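Local coordinates for CCHC-type domain-containing protein (Trypanosoma brucei brucei, PDB 7C47), which probably removes nucleotides from the 3' end of RNA as an RNase D-like exonuclease, and binds zinc and nucleotides, at residues A[97-102]-A[194-199]; A[101-106]-A[121-126]. One frame throughout, in Å; residues are numbered along the deposited sequence.

Both contacts lie in the 3'-5' exonuclease region, their centres about 8 Å apart, and both start from the same piece of chain, sharing Phe101 and Asp102. Strand 97-100 comes first, then helix 104-114, strand 121-123 with helix 124-136 running straight on from it, and much later helix 182-202. Contact 1 sets that late helix against strand 97-100 of the mixed sheet; contact 2 joins the turn between strand 97-100 and helix 104-114 to the junction of strand 121-123 with helix 124-136. Phe100 O and Leu124 N, 2.8 Å apart, probably form a hydrogen bond between the contacts. Cytidine-5'-monophosphate touches both, so the turn after strand 97-100 connects the sheet to the nucleotide site.

Contact 1: residues A[97-102]-A[194-199]; sequences RKLFFD and HILLLS. With C5P (cytidine-5'-monophosphate), chain D.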
loop_
_atom_site.group_PDB
_atom_site.type_symbol
_atom_site.label_atom_id
_atom_site.label_comp_id
_atom_site.label_asym_id
_atom_site.label_seq_id
_atom_site.Cartn_x
_atom_site.Cartn_y
_atom_site.Cartn_z
ATOM N N ARG A 97 -11.039 8.689 -5.705
ATOM C CA ARG A 97 -10.140 7.539 -5.655
ATOM C C ARG A 97 -10.028 7.000 -4.226
ATOM O O ARG A 97 -9.787 7.770 -3.296
ATOM C CB ARG A 97 -8.755 7.924 -6.179
ATOM C CG ARG A 97 -7.755 6.781 -6.198
ATOM C CD ARG A 97 -6.399 7.211 -6.722
ATOM N NE ARG A 97 -6.452 7.611 -8.130
ATOM C CZ ARG A 97 -6.089 8.796 -8.631
ATOM N NH1 ARG A 97 -5.611 9.776 -7.863
ATOM N NH2 ARG A 97 -6.199 9.001 -9.941
ATOM N N LYS A 98 -10.204 5.686 -4.062
ATOM C CA LYS A 98 -10.043 5.026 -2.761
ATOM C C LYS A 98 -8.701 4.316 -2.736
ATOM O O LYS A 98 -8.492 3.374 -3.496
ATOM C CB LYS A 98 -11.160 4.012 -2.482
ATOM C CG LYS A 98 -12.544 4.408 -2.957
ATOM C CD LYS A 98 -12.973 5.777 -2.467
ATOM C CE LYS A 98 -14.404 6.086 -2.871
ATOM N NZ LYS A 98 -14.774 5.730 -4.271
ATOM N N LEU A 99 -7.802 4.756 -1.860
ATOM C CA LEU A 99 -6.454 4.205 -1.786
ATOM C C LEU A 99 -6.382 3.110 -0.727
ATOM O O LEU A 99 -6.852 3.305 0.393
ATOM C CB LEU A 99 -5.440 5.303 -1.464
ATOM C CG LEU A 99 -5.428 6.529 -2.382
ATOM C CD1 LEU A 99 -4.836 7.729 -1.650
ATOM C CD2 LEU A 99 -4.661 6.242 -3.663
ATOM N N PHE A 100 -5.767 2.007 -1.085
ATOM C CA PHE A 100 -5.545 0.881 -0.212
ATOM C C PHE A 100 -4.116 0.368 -0.309
ATOM O O PHE A 100 -3.457 0.598 -1.248
ATOM C CB PHE A 100 -6.413 -0.305 -0.619
ATOM C CG PHE A 100 -7.838 -0.185 -0.301
ATOM C CD1 PHE A 100 -8.686 0.430 -1.162
ATOM C CD2 PHE A 100 -8.352 -0.772 0.810
ATOM C CE1 PHE A 100 -10.016 0.515 -0.893
ATOM C CE2 PHE A 100 -9.686 -0.692 1.088
ATOM C CZ PHE A 100 -10.519 -0.039 0.232
ATOM N N PHE A 101 -3.646 -0.282 0.727
ATOM C CA PHE A 101 -2.393 -0.986 0.693
ATOM C C PHE A 101 -2.790 -2.442 0.974
ATOM O O PHE A 101 -2.924 -2.796 2.101
ATOM C CB PHE A 101 -1.389 -0.491 1.716
ATOM C CG PHE A 101 0.000 -0.986 1.454
ATOM C CD1 PHE A 101 0.439 -2.181 1.961
ATOM C CD2 PHE A 101 0.833 -0.298 0.635
ATOM C CE1 PHE A 101 1.696 -2.639 1.682
ATOM C CE2 PHE A 101 2.064 -0.757 0.343
ATOM C CZ PHE A 101 2.511 -1.916 0.876
ATOM N N ASP A 102 -2.843 -3.261 -0.076
ATOM C CA ASP A 102 -3.350 -4.647 -0.128
ATOM C C ASP A 102 -4.831 -4.573 0.243
ATOM O O ASP A 102 -5.202 -4.650 1.341
ATOM C CB ASP A 102 -2.553 -5.651 0.739
ATOM C CG ASP A 102 -3.061 -7.072 0.632
ATOM O OD1 ASP A 102 -3.958 -7.336 -0.161
ATOM O OD2 ASP A 102 -2.554 -7.906 1.370
ATOM N N HIS A 194 0.206 6.695 6.136
ATOM C CA HIS A 194 1.236 6.164 5.240
ATOM C C HIS A 194 0.723 5.972 3.804
ATOM O O HIS A 194 1.434 6.280 2.849
ATOM C CB HIS A 194 1.805 4.845 5.782
ATOM C CG HIS A 194 2.520 4.987 7.094
ATOM N ND1 HIS A 194 2.320 4.123 8.150
ATOM C CD2 HIS A 194 3.430 5.896 7.521
ATOM C CE1 HIS A 194 3.082 4.488 9.166
ATOM N NE2 HIS A 194 3.765 5.561 8.811
ATOM N N ILE A 195 -0.514 5.485 3.665
ATOM C CA ILE A 195 -1.132 5.264 2.350
ATOM C C ILE A 195 -1.287 6.575 1.570
ATOM O O ILE A 195 -0.908 6.640 0.399
ATOM C CB ILE A 195 -2.504 4.541 2.466
ATOM C CG1 ILE A 195 -2.308 3.092 2.927
ATOM C CG2 ILE A 195 -3.259 4.550 1.136
ATOM C CD1 ILE A 195 -3.535 2.468 3.562
ATOM N N LEU A 196 -1.843 7.602 2.213
ATOM C CA LEU A 196 -2.032 8.908 1.562
ATOM C C LEU A 196 -0.694 9.556 1.200
ATOM O O LEU A 196 -0.570 10.192 0.147
ATOM C CB LEU A 196 -2.852 9.859 2.447
ATOM C CG LEU A 196 -3.308 11.178 1.804
ATOM C CD1 LEU A 196 -4.276 10.934 0.653
ATOM C CD2 LEU A 196 -3.945 12.095 2.838
ATOM N N LEU A 197 0.296 9.384 2.077
ATOM C CA LEU A 197 1.653 9.867 1.829
ATOM C C LEU A 197 2.263 9.185 0.598
ATOM O O LEU A 197 2.836 9.857 -0.261
ATOM C CB LEU A 197 2.530 9.649 3.077
ATOM C CG LEU A 197 3.987 10.154 3.123
ATOM C CD1 LEU A 197 4.988 9.142 2.573
ATOM C CD2 LEU A 197 4.148 11.501 2.426
ATOM N N LEU A 198 2.125 7.861 0.512
ATOM C CA LEU A 198 2.593 7.110 -0.661
ATOM C C LEU A 198 1.957 7.568 -1.969
ATOM O O LEU A 198 2.637 7.612 -2.991
ATOM C CB LEU A 198 2.374 5.600 -0.497
ATOM C CG LEU A 198 3.500 4.821 0.179
ATOM C CD1 LEU A 198 3.013 3.438 0.581
ATOM C CD2 LEU A 198 4.708 4.706 -0.742
ATOM N N SER A 199 0.670 7.916 -1.944
ATOM C CA SER A 199 -0.022 8.335 -3.170
ATOM C C SER A 199 0.599 9.589 -3.801
ATOM O O SER A 199 0.623 9.705 -5.025
ATOM C CB SER A 199 -1.527 8.518 -2.941
ATOM O OG SER A 199 -1.814 9.689 -2.210
HETATM O O3P C5P D . 6.941 -9.535 4.291
HETATM P P C5P D . 6.442 -10.602 3.385
HETATM O O1P C5P D . 6.319 -11.861 4.161
HETATM O O2P C5P D . 7.273 -10.584 2.151
HETATM O "O5'" C5P D . 4.966 -10.119 3.027
HETATM C "C5'" C5P D . 4.730 -9.201 1.947
HETATM C "C4'" C5P D . 3.260 -8.871 1.820
HETATM O "O4'" C5P D . 2.554 -10.008 1.258
HETATM C "C3'" C5P D . 2.519 -8.536 3.107
HETATM O "O3'" C5P D . 2.645 -7.159 3.438
HETATM C "C2'" C5P D . 1.077 -8.899 2.764
HETATM O "O2'" C5P D . 0.343 -7.866 2.133
HETATM C "C1'" C5P D . 1.265 -10.106 1.839
HETATM N N1 C5P D . 1.148 -11.408 2.527
HETATM C C2 C5P D . -0.122 -11.845 2.924
HETATM N N3 C5P D . -0.243 -13.036 3.560
HETATM C C4 C5P D . 0.842 -13.775 3.804
HETATM C C5 C5P D . 2.146 -13.355 3.409
HETATM C C6 C5P D . 2.253 -12.175 2.782
HETATM O O2 C5P D . -1.107 -11.130 2.683
HETATM N N4 C5P D . 0.676 -14.944 4.428
#
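Leu99, in strand 97-100, and Phe101, just past its end, both pack on Ile195 of a helix that covers the sheet, an alpha/beta packing within the RNase H-like exonuclease fold. Strand 97-100 and the helix segment 194-199 pass 8.4 Å apart at their axes and cross at 114°. No hydrogen bond joins them; branched aliphatic side chains and one aromatic ring do the work.

Ile195 meets both strand-side residues and uses a different branch for each. Its CG2 methyl presses on Leu99 CB at 3.5 Å, tighter than usual for two carbons. The other branch starts with CG1 anti to the carbonyl carbon (chi1 -69°), which turns it away from Leu99, and CG1 lies 3.9 Å from Phe101 CB. A beta-branched residue suits this place because it fills both directions at once.

Phe101 swings its ring beyond Ile195: CG is anti to the backbone N (chi1 -166°), and the ring extends toward Leu198, whose CD1 approaches CE2 obliquely at 4.3 Å. Met144 of helix 144-152 also packs on Phe101, Ile195 and Leu198, and Leu124 touches both Ile195 and Leu198, extending the apolar cluster.

Leu99 places its CD1 between Leu196 and Ser199, which lie about one turn apart. This methyl meets the CD1 methyl of Leu196 at 4.0 Å, tip to tip, and also rests on Ser199. A small residue there lets the leucine come close to the helix backbone. Although Ser199 is buried, its hydroxyl is satisfied within the helix: OG donates to Leu196 O at 2.7 Å, while Ser199 CB rests 3.6 Å from Leu99 CD1.

Contact 2: residues A[101-106]-A[121-126]; sequences FDCRRD and VLDLQV. With C5P (cytidine-5'-monophosphate), chain D.
Asp123 OD1 is gripped by three backbone N-H groups from both segments. Asp102 N donates to it across the contact at 3.0 Å, on the syn side but well out of the carboxylate plane, and the weaker bonds from Gln125 N and Val126 N make Asp123 the N-cap of helix 124-136. The second oxygen is used too: Cys103 N meets Asp123 OD2 at 2.9 Å from above the carboxylate plane. An aspartate suits this position, being short enough to cap its own helix while its two oxygens hold consecutive amides of the neighbouring turn.

That turn joins strand 97-100 to helix 104-114, so the carboxylate ties together the C-terminal ends of the two parallel strands in a beta-alpha-beta unit, where the nucleotide binds. The carboxylate of Asp102 is held by Arg104, side-on: NE goes to OD1 at 2.8 Å and NH2 to OD2 at 2.9 Å, the latter almost straight at 179°. Both oxygens lie in the guanidinium plane, yet NH2 comes to OD2 from above the carboxylate plane. The bend at chi3 (-66°) turns the guanidinium back onto its own turn; Asp237 takes its NH1, and Arg104 NH2 lies 3.2 Å from cytosine O2.

Gln125 extends alongside Asp102, its CG anti to the backbone N (chi1 -170°). Its CB lies over the centre of the Phe101 ring, a CH-pi contact at 3.7 Å, and the extended chain then carries the amide to the ribose. Arg141 donates to Gln125 OE1 and Ser142 O accepts from NE2, which fixes the amide's rotation. The ribose O2' of cytidine-5'-monophosphate accepts from Gln125 NE2 at 2.8 Å and donates to Asp102 OD2 at 3.0 Å.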
loop_
_atom_site.group_PDB
_atom_site.type_symbol
_atom_site.label_atom_id
_atom_site.label_comp_id
_atom_site.label_asym_id
_atom_site.label_seq_id
_atom_site.Cartn_x
_atom_site.Cartn_y
_atom_site.Cartn_z
ATOM N N PHE A 101 -3.646 -0.282 0.727
ATOM C CA PHE A 101 -2.393 -0.986 0.693
ATOM C C PHE A 101 -2.790 -2.442 0.974
ATOM O O PHE A 101 -2.924 -2.796 2.101
ATOM C CB PHE A 101 -1.389 -0.491 1.716
ATOM C CG PHE A 101 0.000 -0.986 1.454
ATOM C CD1 PHE A 101 0.439 -2.181 1.961
ATOM C CD2 PHE A 101 0.833 -0.298 0.635
ATOM C CE1 PHE A 101 1.696 -2.639 1.682
ATOM C CE2 PHE A 101 2.064 -0.757 0.343
ATOM C CZ PHE A 101 2.511 -1.916 0.876
ATOM N N ASP A 102 -2.843 -3.261 -0.076
ATOM C CA ASP A 102 -3.350 -4.647 -0.128
ATOM C C ASP A 102 -4.831 -4.573 0.243
ATOM O O ASP A 102 -5.202 -4.650 1.341
ATOM C CB ASP A 102 -2.553 -5.651 0.739
ATOM C CG ASP A 102 -3.061 -7.072 0.632
ATOM O OD1 ASP A 102 -3.958 -7.336 -0.161
ATOM O OD2 ASP A 102 -2.554 -7.906 1.370
ATOM N N CYS A 103 -5.668 -4.536 -0.755
ATOM C CA CYS A 103 -7.084 -4.381 -0.571
ATOM C C CYS A 103 -7.905 -5.668 -0.510
ATOM O O CYS A 103 -9.062 -5.613 -0.235
ATOM C CB CYS A 103 -7.614 -3.570 -1.740
ATOM S SG CYS A 103 -7.732 -4.506 -3.272
ATOM N N ARG A 104 -7.250 -6.793 -0.708
ATOM C CA ARG A 104 -7.957 -8.070 -0.939
ATOM C C ARG A 104 -8.941 -8.417 0.182
ATOM O O ARG A 104 -10.138 -8.551 -0.056
ATOM C CB ARG A 104 -6.967 -9.228 -1.147
ATOM C CG ARG A 104 -6.150 -9.138 -2.426
ATOM C CD ARG A 104 -5.008 -10.143 -2.457
ATOM N NE ARG A 104 -3.988 -9.879 -1.441
ATOM C CZ ARG A 104 -2.882 -10.610 -1.246
ATOM N NH1 ARG A 104 -2.603 -11.676 -2.005
ATOM N NH2 ARG A 104 -2.031 -10.267 -0.283
ATOM N N ARG A 105 -8.416 -8.540 1.396
ATOM C CA ARG A 105 -9.218 -8.866 2.582
ATOM C C ARG A 105 -10.207 -7.766 2.956
ATOM O O ARG A 105 -11.329 -8.064 3.369
ATOM C CB ARG A 105 -8.310 -9.160 3.795
ATOM C CG ARG A 105 -8.171 -10.627 4.168
ATOM C CD ARG A 105 -7.712 -11.511 3.018
ATOM N NE ARG A 105 -8.724 -12.478 2.573
ATOM C CZ ARG A 105 -8.563 -13.308 1.541
ATOM N NH1 ARG A 105 -9.528 -14.169 1.220
ATOM N NH2 ARG A 105 -7.437 -13.279 0.816
ATOM N N ASP A 106 -9.780 -6.510 2.842
ATOM C CA ASP A 106 -10.637 -5.359 3.156
ATOM C C ASP A 106 -11.855 -5.306 2.246
ATOM O O ASP A 106 -12.959 -5.023 2.700
ATOM C CB ASP A 106 -9.878 -4.037 3.000
ATOM C CG ASP A 106 -8.784 -3.857 4.024
ATOM O OD1 ASP A 106 -8.825 -4.518 5.086
ATOM O OD2 ASP A 106 -7.882 -3.032 3.759
ATOM N N VAL A 121 -10.993 2.230 -6.980
ATOM C CA VAL A 121 -9.997 1.735 -6.037
ATOM C C VAL A 121 -8.609 1.785 -6.680
ATOM O O VAL A 121 -8.464 1.523 -7.875
ATOM C CB VAL A 121 -10.331 0.294 -5.570
ATOM C CG1 VAL A 121 -9.364 -0.181 -4.497
ATOM C CG2 VAL A 121 -11.747 0.228 -5.020
ATOM N N LEU A 122 -7.604 2.156 -5.885
ATOM C CA LEU A 122 -6.197 2.037 -6.276
ATOM C C LEU A 122 -5.410 1.391 -5.142
ATOM O O LEU A 122 -5.394 1.910 -4.029
ATOM C CB LEU A 122 -5.596 3.404 -6.614
ATOM C CG LEU A 122 -4.154 3.383 -7.146
ATOM C CD1 LEU A 122 -4.059 2.606 -8.452
ATOM C CD2 LEU A 122 -3.623 4.793 -7.328
ATOM N N ASP A 123 -4.758 0.266 -5.440
ATOM C CA ASP A 123 -4.026 -0.522 -4.455
ATOM C C ASP A 123 -2.527 -0.223 -4.600
ATOM O O ASP A 123 -1.884 -0.661 -5.563
ATOM C CB ASP A 123 -4.318 -2.008 -4.679
ATOM C CG ASP A 123 -3.801 -2.901 -3.559
ATOM O OD1 ASP A 123 -2.743 -2.614 -2.960
ATOM O OD2 ASP A 123 -4.468 -3.918 -3.278
ATOM N N LEU A 124 -1.980 0.507 -3.630
ATOM C CA LEU A 124 -0.594 0.973 -3.703
ATOM C C LEU A 124 0.439 -0.136 -3.535
ATOM O O LEU A 124 1.557 0.004 -4.013
ATOM C CB LEU A 124 -0.342 2.099 -2.694
ATOM C CG LEU A 124 -1.226 3.346 -2.867
ATOM C CD1 LEU A 124 -0.881 4.381 -1.815
ATOM C CD2 LEU A 124 -1.111 3.947 -4.262
ATOM N N GLN A 125 0.080 -1.228 -2.865
ATOM C CA GLN A 125 0.955 -2.395 -2.810
ATOM C C GLN A 125 1.112 -2.972 -4.214
ATOM O O GLN A 125 2.226 -3.249 -4.649
ATOM C CB GLN A 125 0.411 -3.468 -1.869
ATOM C CG GLN A 125 1.412 -4.581 -1.599
ATOM C CD GLN A 125 0.835 -5.716 -0.779
ATOM O OE1 GLN A 125 -0.234 -6.238 -1.086
ATOM N NE2 GLN A 125 1.552 -6.118 0.259
ATOM N N VAL A 126 -0.015 -3.136 -4.907
ATOM C CA VAL A 126 -0.042 -3.639 -6.287
ATOM C C VAL A 126 0.699 -2.685 -7.229
ATOM O O VAL A 126 1.423 -3.135 -8.118
ATOM C CB VAL A 126 -1.497 -3.885 -6.770
ATOM C CG1 VAL A 126 -1.560 -4.177 -8.264
ATOM C CG2 VAL A 126 -2.129 -5.032 -5.980
HETATM O O3P C5P D . 6.941 -9.535 4.291
HETATM P P C5P D . 6.442 -10.602 3.385
HETATM O O1P C5P D . 6.319 -11.861 4.161
HETATM O O2P C5P D . 7.273 -10.584 2.151
HETATM O "O5'" C5P D . 4.966 -10.119 3.027
HETATM C "C5'" C5P D . 4.730 -9.201 1.947
HETATM C "C4'" C5P D . 3.260 -8.871 1.820
HETATM O "O4'" C5P D . 2.554 -10.008 1.258
HETATM C "C3'" C5P D . 2.519 -8.536 3.107
HETATM O "O3'" C5P D . 2.645 -7.159 3.438
HETATM C "C2'" C5P D . 1.077 -8.899 2.764
HETATM O "O2'" C5P D . 0.343 -7.866 2.133
HETATM C "C1'" C5P D . 1.265 -10.106 1.839
HETATM N N1 C5P D . 1.148 -11.408 2.527
HETATM C C2 C5P D . -0.122 -11.845 2.924
HETATM N N3 C5P D . -0.243 -13.036 3.560
HETATM C C4 C5P D . 0.842 -13.775 3.804
HETATM C C5 C5P D . 2.146 -13.355 3.409
HETATM C C6 C5P D . 2.253 -12.175 2.782
HETATM O O2 C5P D . -1.107 -11.130 2.683
HETATM N N4 C5P D . 0.676 -14.944 4.428
#